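Local coordinates for protein probable acetyltransferases (Chromobacterium violaceum, PDB 3PZJ) that probably transfers an acetyl group from acetyl-coenzyme A to an acceptor amine, perhaps a protein N-terminus, as a member of the GNAT acetyltransferase family, at residues F176-T181 against H196-L201; G118-G123 against R154-R159; Y94-K99 against G106-R111; R159-N164 against R191-H196. All coordinates share one frame; numbering follows the deposited sequence. Where two conformers were deposited one is given.

Overall arrangement
From the N terminus, contact 3 comes first: 94-99 folds back on 106-111 across a short turn, a hairpin on one side of the chain's centre. Contact 2 follows in series and closes a longer loop, bringing 154-159 beside 118-123 after the crossover helix 135-150. Contact 4 runs from the same strand, 155-161, to 191-196, joining it to the hairpin 177-188/191-201 that contact 1 closes, 176-181 against 196-201; contacts 1 and 4 therefore cross, and they share His196. Contacts 2 and 4 share Arg159. All four lie in one mixed sheet, and contacts 1 and 2, and contact 4 through Asn192, touch the second subunit.

Contact 1 of 4, residues F176-T181 against H196-L201; sequences FQFEGT and HVFSML
The Phe178 ring turns its edge toward two aromatic faces, those of Phe198 and His196. On Phe198 its CD1 sits over one face, offset toward the rim, with the planes at 63°; against His196 the planes are at 88° and the approach is an offset edge-to-face one. The backbone N of Gly180 lies over the centre of one face of Phe178, while at the edge of the imidazole Thr181 OG1 meets His196 ND1 in a hydrogen bond of 2.8 Å. Phe178, Phe198 and His196 all leave the same side of the sheet; CG of Phe178 is anti to its backbone N (chi1 178°). Farther along, Phe176 CB packs on Phe198 CB at 3.7 Å, and the Phe176 ring reaches the selenomethionine Met200.

The strands are antiparallel, and Val197 O takes Glu179 N at 2.8 Å and, weakly, Gly180 N at 3.4 Å. This is a classic beta bulge. Gly180 suits it, since at its backbone angles a CB would be jammed against the preceding carbonyl oxygen. The bulge points Glu179 toward 196-201, where Ser199 OG donates to Glu179 OE2 over 2.7 Å, from above the carboxylate plane. Arg155 salt-bridges Glu179 OE1, and Arg183 of the second subunit reaches both Glu179 OE2 and Ser199 OG. The hairpin thus has an aromatic side, where Phe198 packs on helix 165-174, and a polar spot at the subunit interface. With two arginines and a serine hydroxyl around it, the Glu179 carboxylate is probably held in its charged form.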
loop_
_atom_site.group_PDB
_atom_site.type_symbol
_atom_site.label_atom_id
_atom_site.label_comp_id
_atom_site.label_asym_id
_atom_site.label_seq_id
_atom_site.Cartn_x
_atom_site.Cartn_y
_atom_site.Cartn_z
ATOM N N PHE A 176 18.498 -1.283 -3.437
ATOM C CA PHE A 176 17.308 -1.638 -2.669
ATOM C C PHE A 176 17.521 -3.022 -2.051
ATOM O O PHE A 176 18.194 -3.900 -2.663
ATOM C CB PHE A 176 16.072 -1.698 -3.577
ATOM C CG PHE A 176 15.676 -0.374 -4.190
ATOM C CD1 PHE A 176 14.755 0.443 -3.577
ATOM C CD2 PHE A 176 16.225 0.060 -5.429
ATOM C CE1 PHE A 176 14.337 1.649 -4.173
ATOM C CE2 PHE A 176 15.825 1.305 -6.007
ATOM C CZ PHE A 176 14.912 2.050 -5.378
ATOM N N GLN A 177 16.948 -3.234 -0.874
ATOM C CA GLN A 177 17.004 -4.511 -0.213
ATOM C C GLN A 177 15.712 -5.253 -0.429
ATOM O O GLN A 177 14.623 -4.647 -0.297
ATOM C CB GLN A 177 17.149 -4.279 1.292
ATOM C CG GLN A 177 18.374 -3.483 1.736
ATOM C CD GLN A 177 19.652 -4.064 1.144
ATOM O OE1 GLN A 177 20.374 -3.398 0.368
ATOM N NE2 GLN A 177 19.903 -5.328 1.459
ATOM N N PHE A 178 15.807 -6.567 -0.606
ATOM C CA PHE A 178 14.607 -7.394 -0.766
ATOM C C PHE A 178 13.947 -7.586 0.550
ATOM O O PHE A 178 14.639 -7.953 1.523
ATOM C CB PHE A 178 14.980 -8.779 -1.369
ATOM C CG PHE A 178 13.829 -9.685 -1.517
ATOM C CD1 PHE A 178 12.785 -9.357 -2.338
ATOM C CD2 PHE A 178 13.740 -10.831 -0.743
ATOM C CE1 PHE A 178 11.627 -10.241 -2.429
ATOM C CE2 PHE A 178 12.615 -11.699 -0.824
ATOM C CZ PHE A 178 11.573 -11.384 -1.691
ATOM N N GLU A 179 12.620 -7.335 0.627
ATOM C CA GLU A 179 11.901 -7.493 1.866
ATOM C C GLU A 179 10.980 -8.737 1.886
ATOM O O GLU A 179 10.820 -9.378 2.917
ATOM C CB GLU A 179 11.064 -6.237 2.185
ATOM C CG GLU A 179 11.927 -5.081 2.634
ATOM C CD GLU A 179 11.150 -3.858 2.983
ATOM O OE1 GLU A 179 10.061 -3.619 2.420
ATOM O OE2 GLU A 179 11.709 -3.052 3.747
ATOM N N GLY A 180 10.348 -9.026 0.785
ATOM C CA GLY A 180 9.513 -10.197 0.681
ATOM C C GLY A 180 8.616 -10.115 -0.536
ATOM O O GLY A 180 8.716 -9.145 -1.317
ATOM N N THR A 181 7.780 -11.129 -0.688
ATOM C CA THR A 181 6.902 -11.282 -1.796
ATOM C C THR A 181 5.453 -11.421 -1.347
ATOM O O THR A 181 5.120 -12.238 -0.557
ATOM C CB THR A 181 7.262 -12.516 -2.624
ATOM O OG1 THR A 181 8.608 -12.452 -3.066
ATOM C CG2 THR A 181 6.323 -12.655 -3.805
ATOM N N HIS A 196 7.146 -8.758 -5.736
ATOM C CA HIS A 196 8.318 -8.585 -4.897
ATOM C C HIS A 196 8.378 -7.144 -4.393
ATOM O O HIS A 196 8.192 -6.181 -5.214
ATOM C CB HIS A 196 9.616 -8.820 -5.706
ATOM C CG HIS A 196 9.874 -10.239 -6.146
ATOM N ND1 HIS A 196 9.472 -11.355 -5.446
ATOM C CD2 HIS A 196 10.597 -10.700 -7.211
ATOM C CE1 HIS A 196 9.918 -12.446 -6.071
ATOM N NE2 HIS A 196 10.583 -12.072 -7.150
ATOM N N VAL A 197 8.677 -6.976 -3.098
ATOM C CA VAL A 197 8.862 -5.653 -2.496
ATOM C C VAL A 197 10.287 -5.488 -2.045
ATOM O O VAL A 197 10.853 -6.359 -1.327
ATOM C CB VAL A 197 7.902 -5.408 -1.302
ATOM C CG1 VAL A 197 8.129 -3.981 -0.703
ATOM C CG2 VAL A 197 6.441 -5.600 -1.726
ATOM N N PHE A 198 10.898 -4.401 -2.516
ATOM C CA PHE A 198 12.215 -3.999 -2.175
ATOM C C PHE A 198 12.151 -2.594 -1.547
ATOM O O PHE A 198 11.252 -1.859 -1.858
ATOM C CB PHE A 198 13.094 -3.874 -3.400
ATOM C CG PHE A 198 13.234 -5.128 -4.209
ATOM C CD1 PHE A 198 14.355 -5.949 -4.061
ATOM C CD2 PHE A 198 12.314 -5.446 -5.200
ATOM C CE1 PHE A 198 14.499 -7.099 -4.847
ATOM C CE2 PHE A 198 12.467 -6.576 -5.963
ATOM C CZ PHE A 198 13.536 -7.427 -5.754
ATOM N N SER A 199 13.150 -2.197 -0.766
ATOM C CA SER A 199 13.177 -0.873 -0.196
ATOM C C SER A 199 14.548 -0.350 0.070
ATOM O O SER A 199 15.506 -1.114 0.230
ATOM C CB SER A 199 12.365 -0.802 1.108
ATOM O OG SER A 199 13.087 -1.390 2.174
HETATM N N MSE A 200 14.628 0.978 0.130
HETATM C CA MSE A 200 15.834 1.705 0.499
HETATM C C MSE A 200 15.471 2.747 1.556
HETATM O O MSE A 200 14.651 3.633 1.319
HETATM C CB MSE A 200 16.451 2.382 -0.725
HETATM C CG MSE A 200 17.049 3.751 -0.441
HETATM SE SE MSE A 200 18.816 3.979 -1.237
HETATM C CE MSE A 200 19.689 2.403 -0.492
ATOM N N LEU A 201 16.089 2.623 2.726
ATOM C CA LEU A 201 15.787 3.426 3.860
ATOM C C LEU A 201 16.674 4.644 3.848
ATOM O O LEU A 201 17.762 4.646 3.232
ATOM C CB LEU A 201 16.057 2.643 5.118
ATOM C CG LEU A 201 15.324 1.333 5.359
ATOM C CD1 LEU A 201 15.489 0.896 6.797
ATOM C CD2 LEU A 201 13.804 1.521 5.050
#

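Contact 2 of 4, residues G118-G123 against R154-R159; sequences GAIEIG and RRCEWR
Glu121 stretches out with CG anti to its backbone N (chi1 179°), whereas Glu157, its neighbour across the strands, has CG beside the backbone N (chi1 -77°); the two chains cross obliquely on one side of the sheet. Their carboxylates come close, Glu121 OE1 to Glu157 OE2 being 4.0 Å, and water 1 donates to both oxygens, which should ease the repulsion. Arginines supply the opposite charge. Arg155 grips Glu157 OE1 side-on, through NH2 at 2.8 Å and NE; its NH2 is also salt-bridged to Glu179. Arg159 NE donates to Glu157 OE2 at 2.8 Å. The aliphatic part of Arg159 crosses Glu121 at about a right angle, and Glu121 OE1 has its own salt bridge to Arg111.

Apolar groups suit the opposite side, where helix 135-150 packs on Ile122 and Cys156: Ile120 CG2 touches Cys156 SG in one conformer, and Ile122 CG2 approaches Trp158 CZ3. In the backbone Glu157 N bonds to Ile120 O at 2.8 Å, and Gly118 O receives both Arg154 N and Arg155 N. Gly118 suits a start at positive phi. Two parallel strands joined through helix 135-150 make a beta-alpha-beta crossover, the central unit of the GNAT fold.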
loop_
_atom_site.group_PDB
_atom_site.type_symbol
_atom_site.label_atom_id
_atom_site.label_comp_id
_atom_site.label_asym_id
_atom_site.label_seq_id
_atom_site.Cartn_x
_atom_site.Cartn_y
_atom_site.Cartn_z
ATOM N N GLY A 118 6.266 9.443 5.435
ATOM C CA GLY A 118 7.536 9.529 4.739
ATOM C C GLY A 118 7.812 8.272 3.935
ATOM O O GLY A 118 8.980 7.789 3.851
ATOM N N ALA A 119 6.766 7.736 3.332
ATOM C CA ALA A 119 6.913 6.533 2.539
ATOM C C ALA A 119 6.522 6.871 1.109
ATOM O O ALA A 119 5.477 7.527 0.861
ATOM C CB ALA A 119 6.013 5.352 3.089
ATOM N N ILE A 120 7.280 6.293 0.150
ATOM C CA ILE A 120 7.043 6.527 -1.280
ATOM C C ILE A 120 7.504 5.290 -2.056
ATOM O O ILE A 120 8.259 4.481 -1.492
ATOM C CB ILE A 120 7.780 7.812 -1.747
ATOM C CG1 ILE A 120 7.218 8.334 -3.054
ATOM C CG2 ILE A 120 9.320 7.668 -1.677
ATOM C CD1 ILE A 120 7.476 9.941 -3.257
ATOM N N GLU A 121 7.075 5.187 -3.327
ATOM C CA GLU A 121 7.446 4.077 -4.193
ATOM C C GLU A 121 7.961 4.663 -5.506
ATOM O O GLU A 121 7.304 5.580 -6.010
ATOM C CB GLU A 121 6.240 3.239 -4.413
ATOM C CG GLU A 121 6.463 2.022 -5.327
ATOM C CD GLU A 121 5.179 1.242 -5.580
ATOM O OE1 GLU A 121 4.214 1.276 -4.799
ATOM O OE2 GLU A 121 5.129 0.643 -6.655
ATOM N N ILE A 122 9.159 4.258 -5.985
ATOM C CA ILE A 122 9.595 4.581 -7.342
ATOM C C ILE A 122 8.980 3.520 -8.241
ATOM O O ILE A 122 9.159 2.349 -7.999
ATOM C CB ILE A 122 11.131 4.634 -7.451
ATOM C CG1 ILE A 122 11.614 5.937 -6.822
ATOM C CG2 ILE A 122 11.620 4.602 -8.870
ATOM C CD1 ILE A 122 13.064 5.972 -6.435
ATOM N N GLY A 123 8.219 3.959 -9.222
ATOM C CA GLY A 123 7.595 3.101 -10.169
ATOM C C GLY A 123 7.332 3.726 -11.498
ATOM O O GLY A 123 7.928 4.746 -11.826
ATOM N N ARG A 154 11.509 8.631 4.375
ATOM C CA ARG A 154 12.244 7.631 5.195
ATOM C C ARG A 154 12.402 6.274 4.516
ATOM O O ARG A 154 13.297 5.526 4.842
ATOM C CB ARG A 154 11.485 7.394 6.518
ATOM C CG ARG A 154 11.439 8.578 7.398
ATOM C CD ARG A 154 10.747 8.299 8.704
ATOM N NE ARG A 154 11.569 7.501 9.520
ATOM C CZ ARG A 154 11.249 6.346 10.076
ATOM N NH1 ARG A 154 10.114 5.755 9.839
ATOM N NH2 ARG A 154 12.169 5.733 10.830
ATOM N N ARG A 155 11.543 5.971 3.562
ATOM C CA ARG A 155 11.470 4.671 2.942
ATOM C C ARG A 155 11.081 4.881 1.451
ATOM O O ARG A 155 10.069 5.554 1.183
ATOM C CB ARG A 155 10.343 3.882 3.638
ATOM C CG ARG A 155 10.023 2.518 3.001
ATOM C CD ARG A 155 8.718 1.923 3.522
ATOM N NE ARG A 155 8.326 0.728 2.802
ATOM C CZ ARG A 155 9.012 -0.451 2.799
ATOM N NH1 ARG A 155 10.059 -0.681 3.567
ATOM N NH2 ARG A 155 8.626 -1.410 2.005
ATOM N N CYS A 156 11.840 4.316 0.525
ATOM C CA CYS A 156 11.620 4.359 -0.881
ATOM C C CYS A 156 11.357 2.918 -1.416
ATOM O O CYS A 156 12.293 2.210 -1.171
ATOM C CB CYS A 156 12.726 5.052 -1.683
ATOM S SG CYS A 156 12.758 6.849 -1.521
ATOM N N GLU A 157 10.216 2.501 -1.923
ATOM C CA GLU A 157 10.016 1.142 -2.345
ATOM C C GLU A 157 10.320 1.008 -3.818
ATOM O O GLU A 157 10.270 1.957 -4.549
ATOM C CB GLU A 157 8.574 0.711 -2.148
ATOM C CG GLU A 157 8.245 0.400 -0.810
ATOM C CD GLU A 157 6.842 -0.110 -0.641
ATOM O OE1 GLU A 157 6.545 -0.456 0.465
ATOM O OE2 GLU A 157 6.080 -0.155 -1.575
ATOM N N TRP A 158 10.601 -0.216 -4.212
ATOM C CA TRP A 158 10.613 -0.659 -5.574
ATOM C C TRP A 158 9.841 -1.961 -5.567
ATOM O O TRP A 158 10.118 -2.817 -4.790
ATOM C CB TRP A 158 12.032 -0.860 -6.086
ATOM C CG TRP A 158 12.195 -1.318 -7.515
ATOM C CD1 TRP A 158 11.842 -2.510 -8.041
ATOM C CD2 TRP A 158 12.796 -0.588 -8.574
ATOM N NE1 TRP A 158 12.170 -2.568 -9.354
ATOM C CE2 TRP A 158 12.763 -1.397 -9.710
ATOM C CE3 TRP A 158 13.368 0.668 -8.672
ATOM C CZ2 TRP A 158 13.278 -0.986 -10.915
ATOM C CZ3 TRP A 158 13.858 1.066 -9.871
ATOM C CH2 TRP A 158 13.820 0.245 -10.971
ATOM N N ARG A 159 8.853 -2.049 -6.431
ATOM C CA ARG A 159 8.006 -3.257 -6.532
ATOM C C ARG A 159 7.976 -3.809 -7.981
ATOM O O ARG A 159 8.037 -3.067 -8.960
ATOM C CB ARG A 159 6.564 -2.974 -6.171
ATOM C CG ARG A 159 6.342 -2.646 -4.763
ATOM C CD ARG A 159 4.854 -2.464 -4.389
ATOM N NE ARG A 159 4.788 -2.169 -2.965
ATOM C CZ ARG A 159 3.827 -2.576 -2.151
ATOM N NH1 ARG A 159 3.843 -2.197 -0.884
ATOM N NH2 ARG A 159 2.838 -3.273 -2.639
HETATM O O HOH W 1 4.111 1.487 -1.942
HETATM O O HOH W 2 7.956 0.024 -8.138
#

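Contact 3 of 4, residues Y94-K99 against G106-R111; sequences YVVCAK and GFLGYR
Tyr94 N donates to Leu108 O at 2.8 Å, nearly along the C=O axis, and Leu108 N returns a bond to Tyr94 O at 3.0 Å. They close an antiparallel hydrogen-bonded pair in the hairpin of strands 92-98 and 106-114, within the GNAT sheet. Beyond it Val96 N reaches Gly106 O at 2.9 Å; the strand axes run at 132° to each other.

The two sides of the hairpin meet different helices. On one, beta-branched Val96 brings CG2 to 3.5 Å from Leu108 CD2, tighter than usual carbon contact. In Leu108, chi1 of 85° puts CG between the backbone N and the carbonyl carbon, and chi2 of 163° then places the CD atoms; helix 135-150 packs over both residues. On the other, Val95 and Phe107 lie under helix 46-58. Apolar residues fit both buried surfaces.

The tyrosines combine an apolar ring with a hydroxyl that finds a backbone acceptor: Tyr94 OH bonds to Pro30 O, and Tyr110 OH to Leu144 O in helix 135-150. Gly109 CA lies at the edge of the Tyr94 ring. Where the rings cross obliquely, Tyr94 CE2 stands 4.2 Å from Tyr110 CD2.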
loop_
_atom_site.group_PDB
_atom_site.type_symbol
_atom_site.label_atom_id
_atom_site.label_comp_id
_atom_site.label_asym_id
_atom_site.label_seq_id
_atom_site.Cartn_x
_atom_site.Cartn_y
_atom_site.Cartn_z
ATOM N N TYR A 94 7.739 11.784 -14.428
ATOM C CA TYR A 94 8.778 12.623 -15.038
ATOM C C TYR A 94 9.236 11.930 -16.300
ATOM O O TYR A 94 9.249 10.690 -16.389
ATOM C CB TYR A 94 9.964 12.778 -14.109
ATOM C CG TYR A 94 9.570 13.429 -12.789
ATOM C CD1 TYR A 94 9.693 14.814 -12.594
ATOM C CD2 TYR A 94 9.036 12.675 -11.769
ATOM C CE1 TYR A 94 9.312 15.392 -11.387
ATOM C CE2 TYR A 94 8.671 13.241 -10.557
ATOM C CZ TYR A 94 8.729 14.605 -10.414
ATOM O OH TYR A 94 8.353 15.206 -9.257
ATOM N N VAL A 95 9.617 12.751 -17.278
ATOM C CA VAL A 95 10.174 12.321 -18.509
ATOM C C VAL A 95 11.747 12.412 -18.439
ATOM O O VAL A 95 12.331 13.396 -17.993
ATOM C CB VAL A 95 9.661 13.177 -19.670
ATOM C CG1 VAL A 95 10.358 12.732 -20.929
ATOM C CG2 VAL A 95 8.144 13.006 -19.820
ATOM N N VAL A 96 12.395 11.334 -18.870
ATOM C CA VAL A 96 13.837 11.241 -18.846
ATOM C C VAL A 96 14.331 11.847 -20.163
ATOM O O VAL A 96 13.979 11.348 -21.221
ATOM C CB VAL A 96 14.258 9.803 -18.742
ATOM C CG1 VAL A 96 15.823 9.723 -18.772
ATOM C CG2 VAL A 96 13.709 9.220 -17.345
ATOM N N CYS A 97 15.141 12.912 -20.060
ATOM C CA CYS A 97 15.810 13.562 -21.194
ATOM C C CYS A 97 17.295 13.601 -20.905
ATOM O O CYS A 97 17.708 13.683 -19.739
ATOM C CB CYS A 97 15.286 14.979 -21.351
ATOM S SG CYS A 97 13.486 15.113 -21.538
ATOM N N ALA A 98 18.121 13.509 -21.943
ATOM C CA ALA A 98 19.521 13.987 -21.847
ATOM C C ALA A 98 19.546 15.434 -21.275
ATOM O O ALA A 98 18.618 16.226 -21.519
ATOM C CB ALA A 98 20.170 13.949 -23.236
ATOM N N LYS A 99 20.590 15.761 -20.513
ATOM C CA LYS A 99 20.767 17.094 -19.932
ATOM C C LYS A 99 20.532 18.180 -20.970
ATOM O O LYS A 99 21.152 18.190 -22.045
ATOM C CB LYS A 99 22.167 17.269 -19.364
ATOM N N GLY A 106 12.285 8.150 -22.048
ATOM C CA GLY A 106 11.357 7.228 -21.332
ATOM C C GLY A 106 10.759 8.012 -20.193
ATOM O O GLY A 106 10.928 9.236 -20.137
ATOM N N PHE A 107 10.104 7.314 -19.287
ATOM C CA PHE A 107 9.529 7.933 -18.125
ATOM C C PHE A 107 9.579 7.070 -16.896
ATOM O O PHE A 107 9.855 5.929 -16.980
ATOM C CB PHE A 107 8.122 8.457 -18.377
ATOM C CG PHE A 107 7.092 7.396 -18.623
ATOM C CD1 PHE A 107 6.230 7.042 -17.646
ATOM C CD2 PHE A 107 6.971 6.797 -19.840
ATOM C CE1 PHE A 107 5.298 6.123 -17.871
ATOM C CE2 PHE A 107 6.041 5.871 -20.064
ATOM C CZ PHE A 107 5.211 5.527 -19.088
ATOM N N LEU A 108 9.350 7.709 -15.757
ATOM C CA LEU A 108 9.295 7.092 -14.444
ATOM C C LEU A 108 8.820 8.093 -13.402
ATOM O O LEU A 108 8.657 9.204 -13.690
ATOM C CB LEU A 108 10.640 6.507 -14.051
ATOM C CG LEU A 108 11.642 7.416 -13.419
ATOM C CD1 LEU A 108 12.725 6.630 -12.730
ATOM C CD2 LEU A 108 12.176 8.365 -14.372
ATOM N N GLY A 109 8.539 7.650 -12.202
ATOM C CA GLY A 109 8.110 8.557 -11.174
ATOM C C GLY A 109 7.867 7.952 -9.820
ATOM O O GLY A 109 8.404 6.932 -9.535
ATOM N N TYR A 110 7.052 8.616 -9.017
ATOM C CA TYR A 110 6.681 8.166 -7.708
ATOM C C TYR A 110 5.218 7.722 -7.751
ATOM O O TYR A 110 4.362 8.294 -8.477
ATOM C CB TYR A 110 6.823 9.319 -6.738
ATOM C CG TYR A 110 8.219 9.942 -6.613
ATOM C CD1 TYR A 110 9.298 9.201 -6.176
ATOM C CD2 TYR A 110 8.427 11.306 -6.868
ATOM C CE1 TYR A 110 10.541 9.800 -5.971
ATOM C CE2 TYR A 110 9.697 11.897 -6.693
ATOM C CZ TYR A 110 10.721 11.123 -6.261
ATOM O OH TYR A 110 11.917 11.712 -6.051
ATOM N N ARG A 111 4.901 6.716 -6.944
ATOM C CA ARG A 111 3.523 6.428 -6.670
ATOM C C ARG A 111 3.371 6.036 -5.237
ATOM O O ARG A 111 4.357 5.881 -4.474
ATOM C CB ARG A 111 2.998 5.320 -7.562
ATOM C CG ARG A 111 3.792 4.000 -7.349
ATOM C CD ARG A 111 3.427 2.933 -8.465
ATOM N NE ARG A 111 2.003 2.699 -8.500
ATOM C CZ ARG A 111 1.323 1.800 -7.754
ATOM N NH1 ARG A 111 1.930 0.977 -6.902
ATOM N NH2 ARG A 111 -0.010 1.704 -7.861
#

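Contact 4 of 4, residues R159-N164 against R191-H196; sequences RCDSRN and RNRDTH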
loop_
_atom_site.group_PDB
_atom_site.type_symbol
_atom_site.label_atom_id
_atom_site.label_comp_id
_atom_site.label_asym_id
_atom_site.label_seq_id
_atom_site.Cartn_x
_atom_site.Cartn_y
_atom_site.Cartn_z
ATOM N N ARG A 159 8.853 -2.049 -6.431
ATOM C CA ARG A 159 8.006 -3.257 -6.532
ATOM C C ARG A 159 7.976 -3.809 -7.981
ATOM O O ARG A 159 8.037 -3.067 -8.960
ATOM C CB ARG A 159 6.564 -2.974 -6.171
ATOM C CG ARG A 159 6.342 -2.646 -4.763
ATOM C CD ARG A 159 4.854 -2.464 -4.389
ATOM N NE ARG A 159 4.788 -2.169 -2.965
ATOM C CZ ARG A 159 3.827 -2.576 -2.151
ATOM N NH1 ARG A 159 3.843 -2.197 -0.884
ATOM N NH2 ARG A 159 2.838 -3.273 -2.639
ATOM N N CYS A 160 7.886 -5.128 -8.108
ATOM C CA CYS A 160 7.753 -5.754 -9.448
ATOM C C CYS A 160 7.073 -7.083 -9.425
ATOM O O CYS A 160 6.905 -7.727 -8.423
ATOM C CB CYS A 160 9.118 -5.859 -10.149
ATOM S SG CYS A 160 10.242 -7.008 -9.423
ATOM N N ASP A 161 6.569 -7.471 -10.585
ATOM C CA ASP A 161 6.015 -8.808 -10.761
ATOM C C ASP A 161 7.131 -9.757 -10.539
ATOM O O ASP A 161 8.250 -9.553 -10.989
ATOM C CB ASP A 161 5.372 -8.932 -12.160
ATOM C CG ASP A 161 4.637 -10.253 -12.381
ATOM O OD1 ASP A 161 5.261 -11.342 -12.203
ATOM O OD2 ASP A 161 3.450 -10.165 -12.803
ATOM N N SER A 162 6.866 -10.819 -9.808
ATOM C CA SER A 162 7.938 -11.765 -9.480
ATOM C C SER A 162 8.510 -12.424 -10.733
ATOM O O SER A 162 9.666 -12.904 -10.737
ATOM C CB SER A 162 7.422 -12.850 -8.511
ATOM O OG SER A 162 6.511 -13.696 -9.217
ATOM N N ARG A 163 7.756 -12.387 -11.837
ATOM C CA ARG A 163 8.264 -12.944 -13.118
ATOM C C ARG A 163 9.149 -11.971 -13.878
ATOM O O ARG A 163 9.738 -12.346 -14.902
ATOM C CB ARG A 163 7.121 -13.388 -14.026
ATOM C CG ARG A 163 6.384 -14.550 -13.434
ATOM C CD ARG A 163 5.379 -15.125 -14.385
ATOM N NE ARG A 163 4.394 -14.180 -14.869
ATOM C CZ ARG A 163 4.395 -13.660 -16.104
ATOM N NH1 ARG A 163 5.373 -13.945 -16.979
ATOM N NH2 ARG A 163 3.419 -12.830 -16.469
ATOM N N ASN A 164 9.283 -10.740 -13.353
ATOM C CA ASN A 164 10.036 -9.662 -14.003
ATOM C C ASN A 164 11.461 -9.738 -13.456
ATOM O O ASN A 164 11.873 -9.014 -12.540
ATOM C CB ASN A 164 9.422 -8.285 -13.730
ATOM C CG ASN A 164 9.978 -7.209 -14.632
ATOM O OD1 ASN A 164 11.059 -7.353 -15.168
ATOM N ND2 ASN A 164 9.234 -6.110 -14.806
ATOM N N ARG A 191 -3.673 -13.272 -15.561
ATOM C CA ARG A 191 -2.865 -14.211 -14.824
ATOM C C ARG A 191 -2.500 -13.664 -13.428
ATOM O O ARG A 191 -2.619 -12.487 -13.175
ATOM C CB ARG A 191 -1.653 -14.716 -15.650
ATOM C CG ARG A 191 -0.538 -13.761 -15.981
ATOM C CD ARG A 191 0.503 -14.465 -16.906
ATOM N NE ARG A 191 1.229 -15.560 -16.219
ATOM C CZ ARG A 191 2.152 -16.357 -16.776
ATOM N NH1 ARG A 191 2.498 -16.237 -18.057
ATOM N NH2 ARG A 191 2.724 -17.314 -16.047
ATOM N N ASN A 192 -2.130 -14.583 -12.547
ATOM C CA ASN A 192 -1.656 -14.255 -11.239
ATOM C C ASN A 192 -0.410 -13.362 -11.291
ATOM O O ASN A 192 0.464 -13.503 -12.168
ATOM C CB ASN A 192 -1.300 -15.530 -10.489
ATOM C CG ASN A 192 -0.809 -15.229 -9.121
ATOM O OD1 ASN A 192 -1.625 -14.895 -8.278
ATOM N ND2 ASN A 192 0.511 -15.358 -8.865
ATOM N N ARG A 193 -0.325 -12.456 -10.332
ATOM C CA ARG A 193 0.894 -11.714 -10.057
ATOM C C ARG A 193 1.214 -11.793 -8.588
ATOM O O ARG A 193 0.390 -11.505 -7.790
ATOM C CB ARG A 193 0.763 -10.250 -10.409
ATOM C CG ARG A 193 1.853 -9.432 -9.793
ATOM C CD ARG A 193 2.143 -8.144 -10.521
ATOM N NE ARG A 193 2.803 -7.192 -9.654
ATOM C CZ ARG A 193 3.246 -5.997 -9.990
ATOM N NH1 ARG A 193 3.815 -5.277 -9.079
ATOM N NH2 ARG A 193 3.123 -5.515 -11.190
ATOM N N ASP A 194 2.414 -12.228 -8.270
ATOM C CA ASP A 194 2.998 -12.093 -6.960
ATOM C C ASP A 194 3.937 -10.935 -7.082
ATOM O O ASP A 194 4.735 -10.817 -8.048
ATOM C CB ASP A 194 3.874 -13.321 -6.582
ATOM C CG ASP A 194 3.120 -14.659 -6.587
ATOM O OD1 ASP A 194 1.911 -14.760 -6.383
ATOM O OD2 ASP A 194 3.785 -15.637 -6.760
ATOM N N THR A 195 3.943 -10.077 -6.088
ATOM C CA THR A 195 4.756 -8.894 -6.118
ATOM C C THR A 195 5.957 -8.951 -5.204
ATOM O O THR A 195 5.802 -9.104 -4.061
ATOM C CB THR A 195 3.935 -7.692 -5.697
ATOM O OG1 THR A 195 2.928 -7.464 -6.658
ATOM C CG2 THR A 195 4.834 -6.482 -5.567
ATOM N N HIS A 196 7.146 -8.758 -5.736
ATOM C CA HIS A 196 8.318 -8.585 -4.897
ATOM C C HIS A 196 8.378 -7.144 -4.393
ATOM O O HIS A 196 8.192 -6.181 -5.214
ATOM C CB HIS A 196 9.616 -8.820 -5.706
ATOM C CG HIS A 196 9.874 -10.239 -6.146
ATOM N ND1 HIS A 196 9.472 -11.355 -5.446
ATOM C CD2 HIS A 196 10.597 -10.700 -7.211
ATOM C CE1 HIS A 196 9.918 -12.446 -6.071
ATOM N NE2 HIS A 196 10.583 -12.072 -7.150
HETATM O O HOH W 3 4.802 -2.559 -9.341
HETATM O O HOH W 4 4.109 -13.298 -10.428
HETATM O O HOH W 5 2.386 -12.450 -13.689
HETATM O O HOH W 6 11.811 -14.136 -8.327
#
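Cys160 and His196 form an antiparallel hydrogen-bonded pair, Cys160 N to His196 O at 3.1 Å and His196 N to Cys160 O at 2.9 Å, after which the chain leaves the strand in a type I turn from Asp161 to Asn164, with Ser162 N still bonded to Asp194 O.

Ser162, with its short side chain, sets CB over one face of the His196 imidazole in a CH-pi contact, 3.7 Å from the centroid. Cys160 SG stands at the ring's edge, and water 6 meets NE2 in the ring plane; ND1 is already bonded to Thr181 OG1.

Asp161 suits the turn: OD1 accepts Arg163 N at 2.7 Å on its anti lone pair, an Asx turn, while Asn164 caps the following helix 165-174 through Ser167 N. The loop after strand 155-161 packs against strand 191-201, the second of a hairpin in the GNAT sheet.

Arg163 and Arg191 reach toward each other tip to tip and stack their guanidinium groups, centres 3.6 Å apart and planes at 14°. The repulsion is probably eased by Asp161, a long ion pair with Arg163, and by water 5, which accepts from Arg163 NE and donates to Asp161 OD2 and Asn192 O. Arg193 runs extended, with CD 3.3 Å from Asp161 OD2, and lays one guanidinium face over the Cys160-Asp161 peptide. In the plane of that group, Arg193 NE donates to Thr195 OG1 at 3.0 Å.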